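Local coordinates for DNA repair protein rad60 (Schizosaccharomyces pombe, PDB 3GOE), which is needed for recombinational repair of replication-associated and radiation-induced DNA double-strand breaks, and is represented here by its SUMO-like domain, at residues Ile10-Arg15 with Thr69-Glu74; Leu53-Glu58 with Asp75-Val80. One frame throughout, in Å; residues are numbered along the deposited sequence. Where two conformers were deposited one is given.

Overall arrangement
Contacts 1 and 2 illustrate how the last strand of a ubiquitin-like fold is built into its sheet. In contact 1 the loop 69-74 is fastened to the first strand; in contact 2 the strand that follows it, 76-80, pairs with strand 52-55. The centres of the two contacts are about 9 Å apart. Strand 76-80 also runs parallel to strand 9-16, where Val-79 N lies 2.8 Å from Arg-15 O and Arg-15 NE 2.6 Å from Gln-76 OE1, both probable hydrogen bonds. On the buried side Leu-14 CD1 packs 3.4 Å from Val-77 CG2. A calcium ion, held by Ser-16, Ser-19 and Asp-21, lies about 8 Å from the side chain of Val-79.

Contact 1. Residues Ile10-Arg15 with Thr69-Glu74; sequences ITLLLR and TELEDE
The carboxylate of Asp-73 meets Thr-11 through OD2, which receives the backbone N-H of Thr-11 nearly along the CG-OD2 direction. The bond from Thr-11 N to Asp-73 OD2 is 2.8 Å long and almost straight, at 177°. Asp-73 CG is anti to its own backbone N (chi1 -173°), and the side chain runs alongside that of Thr-11, pointing the same way. A second flat group, the peptide carbonyl of Thr-11, is approached in its plane: Glu-74 N donates to Thr-11 O at 2.7 Å. One side-chain acceptor and one backbone donor thus grip the same strand residue.

A water gathers the polar ends here, lying 2.8 Å from Thr-11 OG1. It is also placed to donate to Asp-73 OD2 at 2.9 Å and to Glu-74 OE2 at 3.0 Å, although it has fewer protons than acceptors in reach. Glu-74 OE1 is salt-bridged to Arg-23 of the adjacent strand.

Toward Leu-71 the contact turns apolar: Ile-10 CD1 lies 4.3 Å from Leu-71 CB, while Leu-12 CD1 meets Leu-71 CD1 at 4.2 Å, the two leucines crossing at about a right angle. The loop is thereby joined to the first strand of the ubiquitin-like beta-grasp fold just before strand 76-80 enters the sheet beside it. The carboxylates of Asp-73 and Glu-74 are probably near enough to repel, a cost likely eased by the Thr-11 N-H on Asp-73, Arg-23 on Glu-74 and the water between them.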
loop_
_atom_site.group_PDB
_atom_site.type_symbol
_atom_site.label_atom_id
_atom_site.label_comp_id
_atom_site.label_asym_id
_atom_site.label_seq_id
_atom_site.Cartn_x
_atom_site.Cartn_y
_atom_site.Cartn_z
ATOM N N ILE A 10 -0.262 3.430 9.301
ATOM C CA ILE A 10 -0.124 4.675 8.524
ATOM C C ILE A 10 -1.306 4.737 7.543
ATOM O O ILE A 10 -1.840 3.720 7.101
ATOM C CB ILE A 10 1.219 4.795 7.793
ATOM C CG1 ILE A 10 1.467 3.711 6.745
ATOM C CG2 ILE A 10 2.383 4.902 8.836
ATOM C CD1 ILE A 10 2.741 3.923 5.957
ATOM N N THR A 11 -1.689 5.965 7.199
ATOM C CA THR A 11 -2.700 6.197 6.184
ATOM C C THR A 11 -2.003 6.397 4.834
ATOM O O THR A 11 -1.074 7.204 4.768
ATOM C CB THR A 11 -3.606 7.380 6.550
ATOM O OG1 THR A 11 -4.176 7.139 7.822
ATOM C CG2 THR A 11 -4.732 7.560 5.525
ATOM N N LEU A 12 -2.471 5.734 3.803
ATOM C CA LEU A 12 -1.952 5.856 2.447
ATOM C C LEU A 12 -3.090 6.114 1.494
ATOM O O LEU A 12 -4.161 5.525 1.612
ATOM C CB LEU A 12 -1.196 4.594 2.017
ATOM C CG LEU A 12 0.059 4.272 2.776
ATOM C CD1 LEU A 12 0.555 2.850 2.387
ATOM C CD2 LEU A 12 1.178 5.305 2.622
ATOM N N LEU A 13 -2.837 6.954 0.489
ATOM C CA LEU A 13 -3.741 7.144 -0.616
ATOM C C LEU A 13 -3.263 6.306 -1.790
ATOM O O LEU A 13 -2.149 6.481 -2.273
ATOM C CB LEU A 13 -3.811 8.601 -1.004
ATOM C CG LEU A 13 -4.607 8.930 -2.259
ATOM C CD1 LEU A 13 -6.040 8.530 -2.136
ATOM C CD2 LEU A 13 -4.451 10.412 -2.539
ATOM N N LEU A 14 -4.104 5.379 -2.225
ATOM C CA LEU A 14 -3.835 4.526 -3.405
ATOM C C LEU A 14 -4.677 5.059 -4.567
ATOM O O LEU A 14 -5.891 4.967 -4.556
ATOM C CB LEU A 14 -4.141 3.071 -3.124
ATOM C CG LEU A 14 -3.010 2.269 -2.487
ATOM C CD1 LEU A 14 -2.537 2.884 -1.186
ATOM C CD2 LEU A 14 -3.344 0.819 -2.340
ATOM N N ARG A 15 -4.014 5.627 -5.543
ATOM C CA ARG A 15 -4.614 6.163 -6.744
ATOM C C ARG A 15 -4.528 5.103 -7.850
ATOM O O ARG A 15 -3.502 4.452 -7.990
ATOM C CB ARG A 15 -3.894 7.422 -7.239
ATOM C CG ARG A 15 -3.754 8.614 -6.335
ATOM C CD ARG A 15 -2.946 9.777 -6.948
ATOM N NE ARG A 15 -2.867 10.972 -6.120
ATOM C CZ ARG A 15 -3.732 11.967 -6.121
ATOM N NH1 ARG A 15 -3.559 13.018 -5.339
ATOM N NH2 ARG A 15 -4.837 11.942 -6.930
ATOM N N THR A 69 10.095 0.032 3.554
ATOM C CA THR A 69 10.078 0.960 2.459
ATOM C C THR A 69 10.240 2.377 2.994
ATOM O O THR A 69 10.278 2.586 4.199
ATOM C CB THR A 69 8.787 0.883 1.654
ATOM O OG1 THR A 69 7.737 1.505 2.372
ATOM C CG2 THR A 69 8.372 -0.558 1.318
ATOM N N GLU A 70 10.260 3.341 2.075
ATOM C CA GLU A 70 10.287 4.738 2.515
ATOM C C GLU A 70 8.919 5.374 2.712
ATOM O O GLU A 70 8.781 6.590 2.957
ATOM C CB GLU A 70 11.121 5.576 1.518
ATOM C CG GLU A 70 12.576 5.049 1.544
ATOM C CD GLU A 70 13.495 5.969 0.783
ATOM O OE1 GLU A 70 12.971 6.856 0.069
ATOM O OE2 GLU A 70 14.732 5.768 0.927
ATOM N N LEU A 71 7.857 4.581 2.612
ATOM C CA LEU A 71 6.512 5.109 2.826
ATOM C C LEU A 71 6.346 5.687 4.220
ATOM O O LEU A 71 6.832 5.134 5.205
ATOM C CB LEU A 71 5.486 3.967 2.587
ATOM C CG LEU A 71 5.328 3.482 1.148
ATOM C CD1 LEU A 71 4.497 2.214 1.133
ATOM C CD2 LEU A 71 4.776 4.561 0.285
ATOM N N GLU A 72 5.623 6.793 4.270
ATOM C CA GLU A 72 5.295 7.422 5.518
ATOM C C GLU A 72 3.790 7.765 5.537
ATOM O O GLU A 72 3.099 7.729 4.514
ATOM C CB GLU A 72 6.091 8.721 5.719
ATOM C CG GLU A 72 7.604 8.475 5.767
ATOM C CD GLU A 72 8.404 9.734 5.491
ATOM O OE1 GLU A 72 7.830 10.856 5.486
ATOM O OE2 GLU A 72 9.635 9.678 5.278
ATOM N N ASP A 73 3.314 8.101 6.706
ATOM C CA ASP A 73 1.952 8.469 6.846
ATOM C C ASP A 73 1.541 9.601 5.897
ATOM O O ASP A 73 2.257 10.594 5.748
ATOM C CB ASP A 73 1.751 8.900 8.312
ATOM C CG ASP A 73 0.292 9.159 8.638
ATOM O OD1 ASP A 73 -0.043 10.262 9.100
ATOM O OD2 ASP A 73 -0.536 8.255 8.439
ATOM N N GLU A 74 0.401 9.437 5.240
ATOM C CA GLU A 74 -0.204 10.348 4.290
ATOM C C GLU A 74 0.504 10.350 2.934
ATOM O O GLU A 74 0.191 11.195 2.101
ATOM C CB GLU A 74 -0.410 11.766 4.872
ATOM C CG GLU A 74 -1.375 11.751 6.045
ATOM C CD GLU A 74 -2.851 11.592 5.890
ATOM O OE1 GLU A 74 -3.373 11.441 4.755
ATOM O OE2 GLU A 74 -3.612 11.611 6.924
HETATM O O HOH W 1 -3.136 9.502 8.990
#

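Contact 2. Residues Leu53-Glu58 with Asp75-Val80; sequences LEFEGE and DQVSVV
Antiparallel pairing joins strand 52-55 to strand 76-80, the central strand of the sheet, through Leu-53 and Glu-54. Glu-54 and Ser-78 form the hydrogen-bonded pair, with Glu-54 N to Ser-78 O and Ser-78 N to Glu-54 O each 2.9 Å. Leu-53 and Val-79 are the neighbouring non-hydrogen-bonded pair, and Leu-53 CA adds a C-H...O contact to Ser-78 O at 3.3 Å. The strands run at 146° between their N-to-C directions, short of exactly antiparallel, as in a twisted sheet.

Leu-53 and Val-79 lie side by side, Leu-53 CD2 touching Val-79 CG2 at 3.7 Å. Both side chains belong to the face that curls round helix 32-43, the grasp after which the beta-grasp fold of ubiquitin and SUMO is named.

Phe-55 CG is anti to its backbone N (chi1 178°), and the ring lies against Asp-75 and Gln-76. Gln-76 O sits at the ring edge, in plane, 3.5 Å from Phe-55 CD1. Phe-55 CZ approaches Asp-75 OD2 at 3.6 Å, ring and carboxylate planes 42° apart; that oxygen is hydrogen-bonded to Glu-72 N. Phe-55 CD1 packs 4.0 Å from Val-77 CG1, and the ring also touches Leu-71. An alanine in place of Phe-55 would probably open a gap beside Val-77 and Leu-71 and leave the Asp-75 carboxylate less firmly flanked. The chain reverses in a type I' turn from Phe-55 to Glu-58, and a water bridges Glu-56 N to Gln-76 O.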
loop_
_atom_site.group_PDB
_atom_site.type_symbol
_atom_site.label_atom_id
_atom_site.label_comp_id
_atom_site.label_asym_id
_atom_site.label_seq_id
_atom_site.Cartn_x
_atom_site.Cartn_y
_atom_site.Cartn_z
ATOM N N LEU A 53 2.471 -1.668 -7.122
ATOM C CA LEU A 53 2.409 -0.328 -6.567
ATOM C C LEU A 53 3.646 0.461 -6.917
ATOM O O LEU A 53 4.738 -0.067 -6.803
ATOM C CB LEU A 53 2.265 -0.314 -5.054
ATOM C CG LEU A 53 1.072 -1.004 -4.465
ATOM C CD1 LEU A 53 1.038 -0.849 -2.953
ATOM C CD2 LEU A 53 -0.253 -0.559 -5.073
ATOM N N GLU A 54 3.451 1.672 -7.395
ATOM C CA GLU A 54 4.549 2.603 -7.722
ATOM C C GLU A 54 4.553 3.758 -6.734
ATOM O O GLU A 54 3.498 4.336 -6.471
ATOM C CB GLU A 54 4.416 3.107 -9.158
ATOM C CG GLU A 54 5.403 4.105 -9.759
ATOM C CD GLU A 54 5.158 4.063 -11.267
ATOM O OE1 GLU A 54 5.334 3.006 -11.920
ATOM O OE2 GLU A 54 4.780 5.146 -11.778
ATOM N N PHE A 55 5.729 4.050 -6.240
ATOM C CA PHE A 55 5.926 5.126 -5.270
ATOM C C PHE A 55 7.016 6.011 -5.799
ATOM O O PHE A 55 8.123 5.530 -5.997
ATOM C CB PHE A 55 6.271 4.563 -3.914
ATOM C CG PHE A 55 6.548 5.595 -2.847
ATOM C CD1 PHE A 55 5.671 6.630 -2.575
ATOM C CD2 PHE A 55 7.718 5.576 -2.164
ATOM C CE1 PHE A 55 5.894 7.627 -1.622
ATOM C CE2 PHE A 55 7.983 6.451 -1.158
ATOM C CZ PHE A 55 7.115 7.504 -0.890
ATOM N N GLU A 56 6.689 7.277 -6.079
ATOM C CA GLU A 56 7.667 8.205 -6.625
ATOM C C GLU A 56 8.350 7.630 -7.832
ATOM O O GLU A 56 9.552 7.757 -8.087
ATOM C CB GLU A 56 8.653 8.572 -5.488
ATOM C CG GLU A 56 7.845 9.318 -4.423
ATOM C CD GLU A 56 8.570 9.531 -3.111
ATOM O OE1 GLU A 56 9.181 8.611 -2.506
ATOM O OE2 GLU A 56 8.458 10.717 -2.701
ATOM N N GLY A 57 7.589 6.966 -8.700
ATOM C CA GLY A 57 8.322 6.608 -9.924
ATOM C C GLY A 57 9.031 5.283 -9.774
ATOM O O GLY A 57 9.707 4.857 -10.707
ATOM N N GLU A 58 8.923 4.576 -8.658
ATOM C CA GLU A 58 9.627 3.344 -8.421
ATOM C C GLU A 58 8.734 2.182 -8.023
ATOM O O GLU A 58 7.810 2.435 -7.256
ATOM C CB GLU A 58 10.677 3.604 -7.304
ATOM C CG GLU A 58 11.011 5.083 -7.121
ATOM C CD GLU A 58 12.233 5.444 -6.304
ATOM O OE1 GLU A 58 12.501 4.787 -5.261
ATOM O OE2 GLU A 58 12.937 6.405 -6.709
ATOM N N ASP A 75 1.416 9.410 2.647
ATOM C CA ASP A 75 1.967 9.260 1.361
ATOM C C ASP A 75 0.934 8.701 0.363
ATOM O O ASP A 75 -0.108 8.174 0.769
ATOM C CB ASP A 75 3.228 8.411 1.341
ATOM C CG ASP A 75 4.462 9.176 1.719
ATOM O OD1 ASP A 75 4.517 10.420 1.605
ATOM O OD2 ASP A 75 5.478 8.525 2.132
ATOM N N GLN A 76 1.276 8.880 -0.913
ATOM C CA GLN A 76 0.424 8.416 -1.970
ATOM C C GLN A 76 1.212 7.496 -2.897
ATOM O O GLN A 76 2.389 7.699 -3.088
ATOM C CB GLN A 76 -0.233 9.541 -2.750
ATOM C CG GLN A 76 0.712 10.521 -3.329
ATOM C CD GLN A 76 -0.077 11.797 -3.657
ATOM O OE1 GLN A 76 -1.119 11.748 -4.286
ATOM N NE2 GLN A 76 0.457 12.979 -3.270
ATOM N N VAL A 77 0.512 6.484 -3.388
ATOM C CA VAL A 77 1.079 5.514 -4.313
ATOM C C VAL A 77 0.093 5.311 -5.469
ATOM O O VAL A 77 -1.093 5.580 -5.383
ATOM C CB VAL A 77 1.402 4.158 -3.672
ATOM C CG1 VAL A 77 2.407 4.306 -2.538
ATOM C CG2 VAL A 77 0.095 3.594 -3.225
ATOM N N SER A 78 0.636 4.813 -6.582
ATOM C CA SER A 78 -0.142 4.462 -7.749
ATOM C C SER A 78 -0.309 2.943 -7.864
ATOM O O SER A 78 0.670 2.221 -7.771
ATOM C CB SER A 78 0.498 4.989 -9.005
ATOM O OG SER A 78 0.536 6.391 -9.049
ATOM N N VAL A 79 -1.525 2.491 -8.069
ATOM C CA VAL A 79 -1.815 1.112 -8.352
ATOM C C VAL A 79 -1.779 0.891 -9.856
ATOM O O VAL A 79 -2.547 1.579 -10.570
ATOM C CB VAL A 79 -3.209 0.738 -7.813
ATOM C CG1 VAL A 79 -3.465 -0.742 -8.080
ATOM C CG2 VAL A 79 -3.346 1.119 -6.367
ATOM N N VAL A 80 -0.983 -0.045 -10.313
ATOM C CA VAL A 80 -0.853 -0.361 -11.755
ATOM C C VAL A 80 -1.367 -1.761 -11.945
ATOM O O VAL A 80 -0.813 -2.709 -11.411
ATOM C CB VAL A 80 0.572 -0.184 -12.213
ATOM C CG1 VAL A 80 0.675 -0.563 -13.696
ATOM C CG2 VAL A 80 1.070 1.219 -11.945
HETATM O O HOH W 2 3.949 8.253 -5.305
#